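Local coordinates for protein pullulanase (Klebsiella oxytoca, PDB 2YOC) that hydrolyses alpha-1,6-glucosidic bonds in pullulan and related branched dextrins, acting as a calcium-binding glycosyl hydrolase that is secreted by a type 2 secretion system, at residues B[469-474]-B[548-553]; B[482-487]-B[511-516]; B[539-544]-B[879-884]; B[871-876]-B[885-890]. All blocks are in the same frame, centred on the assembly; numbering follows the deposited sequence.

Interaction 1: B[469-474]-B[548-553]; sequences DLATVN and DPFHYT. With CA (calcium ion), chain K.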
# COMPACT_ATOMS: atom_id res chain seq x y z
N ASP B 469 -45.22 21.06 -0.51
CA ASP B 469 -45.87 21.52 0.71
C ASP B 469 -45.14 21.23 2.04
O ASP B 469 -45.22 20.13 2.59
CB ASP B 469 -47.37 21.19 0.73
CG ASP B 469 -48.06 21.61 2.02
OD1 ASP B 469 -47.79 22.75 2.49
OD2 ASP B 469 -48.85 20.80 2.55
N LEU B 470 -44.43 22.26 2.56
CA LEU B 470 -43.72 22.15 3.84
C LEU B 470 -44.67 22.39 4.96
O LEU B 470 -45.71 23.03 4.76
CB LEU B 470 -42.47 23.04 3.98
CG LEU B 470 -42.45 24.35 3.23
CD1 LEU B 470 -41.92 25.47 4.09
CD2 LEU B 470 -41.64 24.24 1.95
N ALA B 471 -44.36 21.84 6.11
CA ALA B 471 -45.16 21.91 7.31
C ALA B 471 -44.78 23.07 8.24
O ALA B 471 -45.65 23.64 8.90
CB ALA B 471 -45.04 20.59 8.06
N THR B 472 -43.49 23.42 8.26
CA THR B 472 -42.80 24.36 9.15
C THR B 472 -42.96 25.90 8.97
O THR B 472 -42.15 26.66 9.51
CB THR B 472 -41.37 23.89 9.37
OG1 THR B 472 -40.77 23.57 8.10
CG2 THR B 472 -41.31 22.68 10.29
N VAL B 473 -43.99 26.35 8.26
CA VAL B 473 -44.29 27.78 8.15
C VAL B 473 -45.81 27.90 8.18
O VAL B 473 -46.50 27.23 7.39
CB VAL B 473 -43.65 28.52 6.94
CG1 VAL B 473 -44.22 29.92 6.75
CG2 VAL B 473 -42.13 28.59 7.06
N ASN B 474 -46.35 28.74 9.10
CA ASN B 474 -47.78 28.96 9.18
C ASN B 474 -48.19 29.78 7.97
O ASN B 474 -47.65 30.87 7.74
CB ASN B 474 -48.15 29.67 10.47
CG ASN B 474 -49.62 29.57 10.83
OD1 ASN B 474 -50.51 29.84 10.03
ND2 ASN B 474 -49.91 29.19 12.05
N ASP B 548 -39.33 19.37 5.63
CA ASP B 548 -40.39 18.93 6.54
C ASP B 548 -41.66 18.69 5.70
O ASP B 548 -42.55 19.55 5.65
CB ASP B 548 -40.64 20.01 7.61
CG ASP B 548 -39.35 20.56 8.23
OD1 ASP B 548 -38.73 19.82 9.05
OD2 ASP B 548 -38.91 21.68 7.83
N PRO B 549 -41.72 17.55 4.98
CA PRO B 549 -42.88 17.32 4.09
C PRO B 549 -44.22 17.13 4.76
O PRO B 549 -44.36 16.28 5.64
CB PRO B 549 -42.50 16.05 3.31
CG PRO B 549 -41.03 15.83 3.56
CD PRO B 549 -40.73 16.45 4.89
N PHE B 550 -45.21 17.92 4.32
CA PHE B 550 -46.62 17.82 4.76
C PHE B 550 -47.36 17.03 3.64
O PHE B 550 -47.89 15.93 3.89
CB PHE B 550 -47.23 19.22 4.96
CG PHE B 550 -48.42 19.32 5.87
CD1 PHE B 550 -49.10 18.18 6.32
CD2 PHE B 550 -48.89 20.56 6.29
CE1 PHE B 550 -50.22 18.28 7.16
CE2 PHE B 550 -50.00 20.65 7.14
CZ PHE B 550 -50.64 19.51 7.57
N HIS B 551 -47.31 17.57 2.39
CA HIS B 551 -47.87 16.95 1.18
C HIS B 551 -46.79 17.00 0.09
O HIS B 551 -46.23 18.06 -0.19
CB HIS B 551 -49.17 17.63 0.75
CG HIS B 551 -50.28 17.53 1.76
ND1 HIS B 551 -50.36 18.40 2.82
CD2 HIS B 551 -51.33 16.67 1.84
CE1 HIS B 551 -51.45 18.05 3.50
NE2 HIS B 551 -52.06 17.02 2.95
N TYR B 552 -46.45 15.84 -0.47
CA TYR B 552 -45.40 15.75 -1.46
C TYR B 552 -45.69 16.34 -2.82
O TYR B 552 -44.75 16.67 -3.55
CB TYR B 552 -45.04 14.29 -1.66
CG TYR B 552 -44.44 13.63 -0.45
CD1 TYR B 552 -43.17 13.97 -0.00
CD2 TYR B 552 -45.13 12.64 0.24
CE1 TYR B 552 -42.59 13.33 1.09
CE2 TYR B 552 -44.56 11.98 1.33
CZ TYR B 552 -43.28 12.34 1.76
OH TYR B 552 -42.69 11.71 2.81
N THR B 553 -46.98 16.38 -3.21
CA THR B 553 -47.35 16.75 -4.57
C THR B 553 -48.18 18.05 -4.72
O THR B 553 -49.02 18.19 -5.62
CB THR B 553 -47.85 15.49 -5.31
OG1 THR B 553 -47.32 14.31 -4.68
CG2 THR B 553 -47.46 15.50 -6.74
CA CA K . -47.48 24.46 4.00
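Asp469 and His551 form an antiparallel hydrogen-bonded pair beside a calcium site, and the two carboxylate oxygens of Asp469 have different tasks. OD1 goes to the calcium ion at 2.3 Å. OD2 accepts a hydrogen bond from ND1 of His551, 2.8 Å away, a His-carboxylate bond that leaves the ring and carboxylate planes only 18° apart. That oxygen also has Ser376 as a partner, and NE2 at the far side of the histidine is bonded to Thr365, so the ring is held at both nitrogens. Behind this placement is the Asp469 side chain with CG anti to the backbone N (chi1 177°).

The backbone carbonyl of Asp469 is shared as well: Phe550 N reaches its O at 2.8 Å, almost in line with the C=O, while His551 N adds a weak bond to it. Asp469 N in turn makes a weak bond to His551 O. A beta bulge follows between Asp469 and Leu470, where the register slips by one residue. Beyond it, Ala471 N donates to Asp548 O at 3.0 Å, and the methyl of Ala471 packs on the CB of Phe550. The contact closes with Thr472 OG1 donating to Asp548 OD2, 2.7 Å away, from above the carboxylate plane.

Leu470 O turns to the calcium ion, 2.4 Å from it, and Glu475 and Glu556 complete the four protein ligands. The cation and the imidazole N-H would both stabilise the negative charge of Asp469, and the same residue links the calcium site to the strand pairing.

Interaction 2: B[482-487]-B[511-516]; sequences DIQQPF and TVEEVL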
# COMPACT_ATOMS: atom_id res chain seq x y z
N ASP B 482 -42.52 38.93 10.41
CA ASP B 482 -41.16 38.96 9.89
C ASP B 482 -40.43 40.25 10.31
O ASP B 482 -41.07 41.22 10.72
CB ASP B 482 -41.11 38.73 8.38
CG ASP B 482 -41.70 37.40 7.96
OD1 ASP B 482 -41.09 36.36 8.28
OD2 ASP B 482 -42.78 37.41 7.34
N ILE B 483 -39.10 40.23 10.23
CA ILE B 483 -38.20 41.32 10.63
C ILE B 483 -38.50 42.67 9.98
O ILE B 483 -38.23 43.71 10.58
CB ILE B 483 -36.71 40.92 10.58
CG1 ILE B 483 -36.24 40.65 9.14
CG2 ILE B 483 -36.41 39.75 11.52
CD1 ILE B 483 -34.82 40.77 8.97
N GLN B 484 -39.09 42.65 8.78
CA GLN B 484 -39.47 43.82 7.98
C GLN B 484 -40.53 44.67 8.68
O GLN B 484 -40.58 45.88 8.49
CB GLN B 484 -40.02 43.36 6.61
CG GLN B 484 -38.95 42.79 5.65
CD GLN B 484 -38.51 41.36 5.93
OE1 GLN B 484 -39.31 40.44 6.16
NE2 GLN B 484 -37.21 41.11 5.85
N GLN B 485 -41.35 44.01 9.52
CA GLN B 485 -42.50 44.56 10.24
C GLN B 485 -42.19 45.09 11.65
O GLN B 485 -41.18 44.69 12.24
CB GLN B 485 -43.60 43.48 10.30
CG GLN B 485 -44.07 43.04 8.91
CD GLN B 485 -44.93 41.82 8.95
OE1 GLN B 485 -44.52 40.72 9.36
NE2 GLN B 485 -46.15 41.97 8.48
N PRO B 486 -43.07 45.97 12.22
CA PRO B 486 -42.83 46.48 13.59
C PRO B 486 -42.62 45.42 14.65
O PRO B 486 -43.22 44.35 14.58
CB PRO B 486 -44.10 47.28 13.90
CG PRO B 486 -45.11 46.83 12.89
CD PRO B 486 -44.30 46.55 11.67
N PHE B 487 -41.83 45.76 15.68
CA PHE B 487 -41.53 44.89 16.82
C PHE B 487 -42.81 44.51 17.56
O PHE B 487 -42.90 43.41 18.09
CB PHE B 487 -40.53 45.54 17.78
CG PHE B 487 -39.75 44.53 18.60
CD1 PHE B 487 -40.31 43.94 19.73
CD2 PHE B 487 -38.47 44.15 18.22
CE1 PHE B 487 -39.59 42.99 20.47
CE2 PHE B 487 -37.75 43.22 18.98
CZ PHE B 487 -38.32 42.65 20.10
N THR B 511 -38.99 48.59 13.90
CA THR B 511 -39.15 47.25 13.31
C THR B 511 -38.17 46.24 13.91
O THR B 511 -37.23 46.64 14.59
CB THR B 511 -39.07 47.29 11.77
OG1 THR B 511 -37.74 47.58 11.37
CG2 THR B 511 -40.07 48.25 11.14
N VAL B 512 -38.40 44.94 13.66
CA VAL B 512 -37.53 43.88 14.19
C VAL B 512 -36.14 43.96 13.53
O VAL B 512 -35.13 43.77 14.20
CB VAL B 512 -38.16 42.47 14.12
CG1 VAL B 512 -37.39 41.48 15.00
CG2 VAL B 512 -39.63 42.49 14.53
N GLU B 513 -36.12 44.34 12.22
CA GLU B 513 -34.92 44.59 11.42
C GLU B 513 -34.09 45.66 12.16
O GLU B 513 -32.93 45.41 12.51
CB GLU B 513 -35.34 45.12 10.03
CG GLU B 513 -34.26 45.16 8.96
CD GLU B 513 -34.79 45.54 7.59
OE1 GLU B 513 -35.44 44.69 6.94
OE2 GLU B 513 -34.56 46.70 7.16
N GLU B 514 -34.75 46.82 12.48
CA GLU B 514 -34.17 47.97 13.20
C GLU B 514 -33.49 47.51 14.50
O GLU B 514 -32.27 47.65 14.64
CB GLU B 514 -35.24 49.03 13.49
CG GLU B 514 -35.61 49.93 12.32
CD GLU B 514 -36.74 50.90 12.63
OE1 GLU B 514 -36.51 51.87 13.38
OE2 GLU B 514 -37.87 50.68 12.12
N VAL B 515 -34.28 46.91 15.41
CA VAL B 515 -33.84 46.40 16.71
C VAL B 515 -32.63 45.48 16.57
O VAL B 515 -31.69 45.60 17.35
CB VAL B 515 -35.01 45.74 17.49
CG1 VAL B 515 -34.54 45.10 18.79
CG2 VAL B 515 -36.12 46.75 17.75
N LEU B 516 -32.64 44.60 15.54
CA LEU B 516 -31.53 43.68 15.27
C LEU B 516 -30.21 44.38 14.99
O LEU B 516 -29.20 44.02 15.62
CB LEU B 516 -31.89 42.64 14.19
CG LEU B 516 -32.67 41.42 14.71
CD1 LEU B 516 -33.35 40.70 13.59
CD2 LEU B 516 -31.77 40.46 15.52
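Ile483 meets the start of helix 512-520 with CG1 between its backbone N and carbonyl carbon (chi1 66°), while its CG2 branch lies against the helix; Phe487 has CG anti to its own N (chi1 -155°). The type I turn from Asp482 to Gln485, which contains Ile483, brings backbone carbonyls to the N-terminal end of helix 512-520, closed by a Thr511-Glu514 capping box within the pullulanase Ins domain.

The N-H groups of the first helical turn are each given an acceptor. Val512 N donates to Gln485 O at 3.1 Å, and Glu513 N to Ile483 O at 2.7 Å. Glu514 N is taken by OG1 of the N-cap residue Thr511. In return Glu514 OE2 accepts both Thr511 N, at 3.0 Å, and Thr511 OG1, the two arriving from the same face of the carboxylate. Gln485 OE1 stitches the turn by accepting a nearly linear N-H bond from Asp482.

Apolar contacts complete the interface. The CG2 of Ile483 touches Leu516 CD1 at 3.8 Å and comes near Val512 CG1, crossing both side chains at about a right angle, and Val512 CG2 lies beside the backbone of Phe487. Helix 529-537 adds Val537 on Ile483 and Val512, and Leu533 on Phe487 and Val515. On the Phe487 ring, CD2 rests 3.5 Å from Val515 CG2, while CE2 is 3.7 Å from Val515 CG1.

Interaction 3: B[539-544]-B[879-884]; sequences QTDSYN and SYDSGD. With CA (calcium ion), chain L.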
# COMPACT_ATOMS: atom_id res chain seq x y z
N GLN B 539 -39.35 31.37 15.34
CA GLN B 539 -40.51 30.53 15.68
C GLN B 539 -41.78 31.03 14.98
O GLN B 539 -42.69 30.24 14.75
CB GLN B 539 -40.77 30.57 17.18
CG GLN B 539 -39.59 30.20 18.06
CD GLN B 539 -39.85 30.56 19.50
OE1 GLN B 539 -40.92 31.08 19.90
NE2 GLN B 539 -38.86 30.30 20.33
N THR B 540 -41.86 32.33 14.70
CA THR B 540 -43.01 32.97 14.09
C THR B 540 -42.69 33.61 12.73
O THR B 540 -43.49 34.44 12.23
CB THR B 540 -43.57 34.01 15.06
OG1 THR B 540 -42.61 35.07 15.23
CG2 THR B 540 -43.98 33.40 16.39
N ASP B 541 -41.52 33.27 12.14
CA ASP B 541 -41.14 33.83 10.85
C ASP B 541 -41.73 33.01 9.67
O ASP B 541 -42.49 32.04 9.88
CB ASP B 541 -39.60 34.09 10.75
CG ASP B 541 -38.64 32.89 10.64
OD1 ASP B 541 -39.11 31.73 10.63
OD2 ASP B 541 -37.40 33.13 10.58
N SER B 542 -41.42 33.45 8.44
CA SER B 542 -41.83 32.83 7.19
C SER B 542 -40.64 32.03 6.61
O SER B 542 -40.72 31.41 5.52
CB SER B 542 -42.27 33.92 6.22
OG SER B 542 -43.44 34.58 6.67
N TYR B 543 -39.53 32.01 7.38
CA TYR B 543 -38.27 31.38 7.01
C TYR B 543 -38.00 29.97 7.53
O TYR B 543 -37.79 29.76 8.72
CB TYR B 543 -37.07 32.30 7.29
CG TYR B 543 -35.85 31.89 6.50
CD1 TYR B 543 -35.08 30.79 6.89
CD2 TYR B 543 -35.51 32.55 5.32
CE1 TYR B 543 -34.02 30.35 6.11
CE2 TYR B 543 -34.44 32.11 4.54
CZ TYR B 543 -33.69 31.01 4.94
OH TYR B 543 -32.64 30.58 4.17
N ASN B 544 -37.92 29.04 6.60
CA ASN B 544 -37.50 27.67 6.81
C ASN B 544 -37.05 27.17 5.46
O ASN B 544 -37.57 27.62 4.44
CB ASN B 544 -38.57 26.77 7.40
CG ASN B 544 -37.97 25.48 7.91
OD1 ASN B 544 -37.47 24.64 7.15
ND2 ASN B 544 -37.90 25.32 9.21
N SER B 879 -28.12 27.02 9.06
CA SER B 879 -29.02 28.15 8.86
C SER B 879 -30.49 27.90 8.53
O SER B 879 -31.18 28.85 8.18
CB SER B 879 -28.40 29.15 7.88
OG SER B 879 -28.35 28.63 6.57
N TYR B 880 -31.00 26.64 8.68
CA TYR B 880 -32.40 26.29 8.39
C TYR B 880 -33.46 27.17 9.05
O TYR B 880 -34.45 27.50 8.41
CB TYR B 880 -32.69 24.79 8.54
CG TYR B 880 -32.88 24.31 9.96
CD1 TYR B 880 -31.79 23.97 10.75
CD2 TYR B 880 -34.16 24.15 10.50
CE1 TYR B 880 -31.96 23.52 12.06
CE2 TYR B 880 -34.34 23.69 11.80
CZ TYR B 880 -33.24 23.39 12.59
OH TYR B 880 -33.41 22.93 13.88
N ASP B 881 -33.25 27.55 10.31
CA ASP B 881 -34.17 28.45 10.97
C ASP B 881 -33.38 29.54 11.64
O ASP B 881 -33.40 29.67 12.86
CB ASP B 881 -35.17 27.73 11.91
CG ASP B 881 -36.60 28.29 11.83
OD1 ASP B 881 -36.75 29.50 11.48
OD2 ASP B 881 -37.55 27.52 12.14
N SER B 882 -32.61 30.27 10.82
CA SER B 882 -31.80 31.40 11.24
C SER B 882 -32.31 32.64 10.52
O SER B 882 -31.67 33.71 10.54
CB SER B 882 -30.31 31.14 11.02
OG SER B 882 -29.81 30.32 12.07
N GLY B 883 -33.49 32.48 9.92
CA GLY B 883 -34.28 33.52 9.27
C GLY B 883 -33.62 34.38 8.22
O GLY B 883 -32.55 34.06 7.71
N ASP B 884 -34.31 35.48 7.88
CA ASP B 884 -33.87 36.46 6.89
C ASP B 884 -32.52 37.06 7.29
O ASP B 884 -31.69 37.31 6.41
CB ASP B 884 -34.93 37.57 6.73
CG ASP B 884 -36.27 37.15 6.14
OD1 ASP B 884 -36.27 36.32 5.21
OD2 ASP B 884 -37.31 37.71 6.58
CA CA L . -39.82 29.20 11.01
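Tyr543 and Gly883 bring the two backbones within 5.1 Å at their CA atoms, and Gly883 has positive phi (53°); no hydrogen bond joins the segments. This is a calcium-binding loop laid against residues 879-884, which lead into the short helix 883-886.

Asp541 binds the calcium ion through OD1, 2.7 Å from it, with Ala538 O as the other protein ligand. Asp881 stands beside the ion, OD2 3.0 Å from it, too long for a clear bond. The two carboxylates slide past each other in opposite directions with planes 19° apart, and Asp541 OD2 lies 3.8 Å from Asp881 OD1. The cation probably offsets the repulsion between these like charges.

The Tyr543 ring lies over the glycine, with Gly883 O above its centre at 3.9 Å and Gly883 CA 3.6 Å from Tyr543 CB. Tyr880 O meets the same ring at its edge. The phenol OH is held outside the contact by Asp421, and Asp884, whose carboxylate approaches Tyr543 CD2, is in a salt bridge with Arg420. Alongside, Asn544 CA makes a CA-H...O contact with Tyr880 O at 3.4 Å, angle at H 159°.

Interaction 4: B[871-876]-B[885-890]; sequences RSKSFT and WFNRVD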
# COMPACT_ATOMS: atom_id res chain seq x y z
N ARG B 871 -20.88 35.26 -0.30
CA ARG B 871 -21.90 34.99 0.71
C ARG B 871 -21.35 34.49 2.01
O ARG B 871 -20.51 33.58 2.04
CB ARG B 871 -23.02 34.06 0.21
CG ARG B 871 -24.25 34.03 1.12
CD ARG B 871 -25.22 32.96 0.68
NE ARG B 871 -26.43 32.93 1.50
CZ ARG B 871 -27.52 32.23 1.18
NH1 ARG B 871 -27.56 31.52 0.06
NH2 ARG B 871 -28.59 32.27 1.97
N SER B 872 -21.84 35.14 3.08
CA SER B 872 -21.57 34.84 4.47
C SER B 872 -22.89 34.67 5.24
O SER B 872 -23.93 35.21 4.87
CB SER B 872 -20.73 35.95 5.08
OG SER B 872 -20.52 35.74 6.47
N LYS B 873 -22.83 33.87 6.31
CA LYS B 873 -23.93 33.57 7.24
C LYS B 873 -23.42 33.92 8.66
O LYS B 873 -24.00 33.50 9.66
CB LYS B 873 -24.32 32.07 7.12
CG LYS B 873 -25.10 31.78 5.84
CD LYS B 873 -25.51 30.33 5.69
CE LYS B 873 -26.21 30.09 4.36
NZ LYS B 873 -26.69 28.70 4.23
N SER B 874 -22.36 34.74 8.72
CA SER B 874 -21.64 35.15 9.92
C SER B 874 -21.38 33.97 10.88
O SER B 874 -21.68 33.99 12.08
CB SER B 874 -22.15 36.46 10.54
OG SER B 874 -23.18 36.36 11.50
N PHE B 875 -20.85 32.90 10.24
CA PHE B 875 -20.41 31.62 10.79
C PHE B 875 -21.53 30.63 11.15
O PHE B 875 -21.25 29.61 11.80
CB PHE B 875 -19.34 31.80 11.89
CG PHE B 875 -18.13 32.60 11.44
CD1 PHE B 875 -17.10 32.00 10.72
CD2 PHE B 875 -18.03 33.96 11.72
CE1 PHE B 875 -15.99 32.73 10.29
CE2 PHE B 875 -16.91 34.70 11.30
CZ PHE B 875 -15.90 34.07 10.60
N THR B 876 -22.77 30.89 10.68
CA THR B 876 -23.88 29.98 10.96
C THR B 876 -23.63 28.67 10.22
O THR B 876 -23.34 28.70 9.02
CB THR B 876 -25.23 30.60 10.61
OG1 THR B 876 -25.30 31.88 11.21
CG2 THR B 876 -26.40 29.78 11.12
N TRP B 885 -32.30 37.28 8.61
CA TRP B 885 -31.07 37.86 9.13
C TRP B 885 -29.78 37.17 8.69
O TRP B 885 -28.99 37.79 7.98
CB TRP B 885 -31.11 38.01 10.65
CG TRP B 885 -30.10 39.00 11.17
CD1 TRP B 885 -28.95 38.73 11.85
CD2 TRP B 885 -30.15 40.43 11.01
NE1 TRP B 885 -28.29 39.90 12.15
CE2 TRP B 885 -29.01 40.96 11.66
CE3 TRP B 885 -31.06 41.31 10.39
CZ2 TRP B 885 -28.75 42.33 11.69
CZ3 TRP B 885 -30.81 42.67 10.45
CH2 TRP B 885 -29.66 43.17 11.08
N PHE B 886 -29.58 35.91 9.08
CA PHE B 886 -28.36 35.19 8.75
C PHE B 886 -28.22 34.71 7.31
O PHE B 886 -27.12 34.74 6.77
CB PHE B 886 -28.08 34.07 9.76
CG PHE B 886 -27.72 34.62 11.12
CD1 PHE B 886 -26.42 34.99 11.42
CD2 PHE B 886 -28.70 34.80 12.09
CE1 PHE B 886 -26.09 35.53 12.68
CE2 PHE B 886 -28.38 35.35 13.34
CZ PHE B 886 -27.08 35.70 13.63
N ASN B 887 -29.34 34.34 6.68
CA ASN B 887 -29.39 33.83 5.31
C ASN B 887 -29.56 34.93 4.27
O ASN B 887 -30.00 34.67 3.15
CB ASN B 887 -30.52 32.82 5.23
CG ASN B 887 -30.20 31.52 5.87
OD1 ASN B 887 -29.63 30.61 5.24
ND2 ASN B 887 -30.63 31.36 7.10
N ARG B 888 -29.19 36.14 4.62
CA ARG B 888 -29.31 37.31 3.78
C ARG B 888 -28.33 37.31 2.62
O ARG B 888 -27.13 37.07 2.81
CB ARG B 888 -29.12 38.57 4.64
CG ARG B 888 -29.13 39.87 3.88
CD ARG B 888 -28.95 41.04 4.80
NE ARG B 888 -28.82 42.27 4.04
CZ ARG B 888 -27.67 42.86 3.76
NH1 ARG B 888 -26.52 42.34 4.20
NH2 ARG B 888 -27.64 43.98 3.04
N VAL B 889 -28.87 37.58 1.41
CA VAL B 889 -28.10 37.74 0.18
C VAL B 889 -28.39 39.15 -0.37
O VAL B 889 -29.46 39.38 -0.93
CB VAL B 889 -28.34 36.63 -0.88
CG1 VAL B 889 -27.44 36.82 -2.09
CG2 VAL B 889 -28.10 35.26 -0.28
N ASP B 890 -27.45 40.08 -0.18
CA ASP B 890 -27.63 41.46 -0.63
C ASP B 890 -27.48 41.65 -2.16
O ASP B 890 -26.36 41.81 -2.64
CB ASP B 890 -26.72 42.41 0.13
CG ASP B 890 -26.90 43.87 -0.24
OD1 ASP B 890 -27.91 44.19 -0.92
OD2 ASP B 890 -26.05 44.69 0.16
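A type I' beta turn, Lys873 to Thr876, sits in the loop that follows the last strand of the parallel barrel, and it packs on the end of the short helix 883-886. Phe886 is the residue of the helix that meets it. Its CG is anti to the carbonyl carbon (chi1 -68°), and the ring presents its CD1-CE1 edge to two oxygens, with Thr876 OG1 obliquely beside CD1 at 3.3 Å. Ser874 OG lies in the ring plane, 3.2 Å from CE1, and is itself bonded to Gly901. Lys873 O also approaches at the edge near CD1. Inside the turn, Lys873 O accepts both Thr876 N and Thr876 OG1, the latter at 2.6 Å. Just before the turn, Ser872 OG accepts Ser874 N in an ST turn.

Farther along, the extended chain of Arg871 carries its guanidinium across Val889, whose CG2 methyl lies over the centre of one face, 3.4 Å from CZ. Lys873 CE packs on the opposite face toward the rim. At the end of this group NH2 makes a weak bond to Asn887 O at 3.0 Å; NH2 is also in a salt bridge with Asp421, and NH1 bonds to Gln865 O. Lys873 NZ and Asn887 OD1 both engage Ser879.

Strand 860-864 touches Arg871 and Lys873 through Gln864, and Trp885 packs on helices 512-520 and 529-537, Asn534 of the latter also reaching Phe886, so the loop after the barrel strand is tied to the helices of the Ins region.

How the interactions relate
Interactions 1, 2 and the 539-544 half of interaction 3 all belong to the long excursion after barrel strand 461-464, and residues 871-890 follow strand 860-864. Interaction 3 is the hub: Thr472 OG1 touches Asn544 CG at 3.4 Å, linking it to interaction 1, and Asp482 OD1 probably accepts Ser542 N at 2.9 Å, linking it to interaction 2. Toward interaction 4, whose centre is 12 Å away, Ser879 OG probably bonds with Asn887 OD1 at 2.7 Å. Trp885 of interaction 4 also packs on Leu516 of interaction 2. Two separate calcium ions serve interactions 1 and 3, whose centres are 15 Å apart.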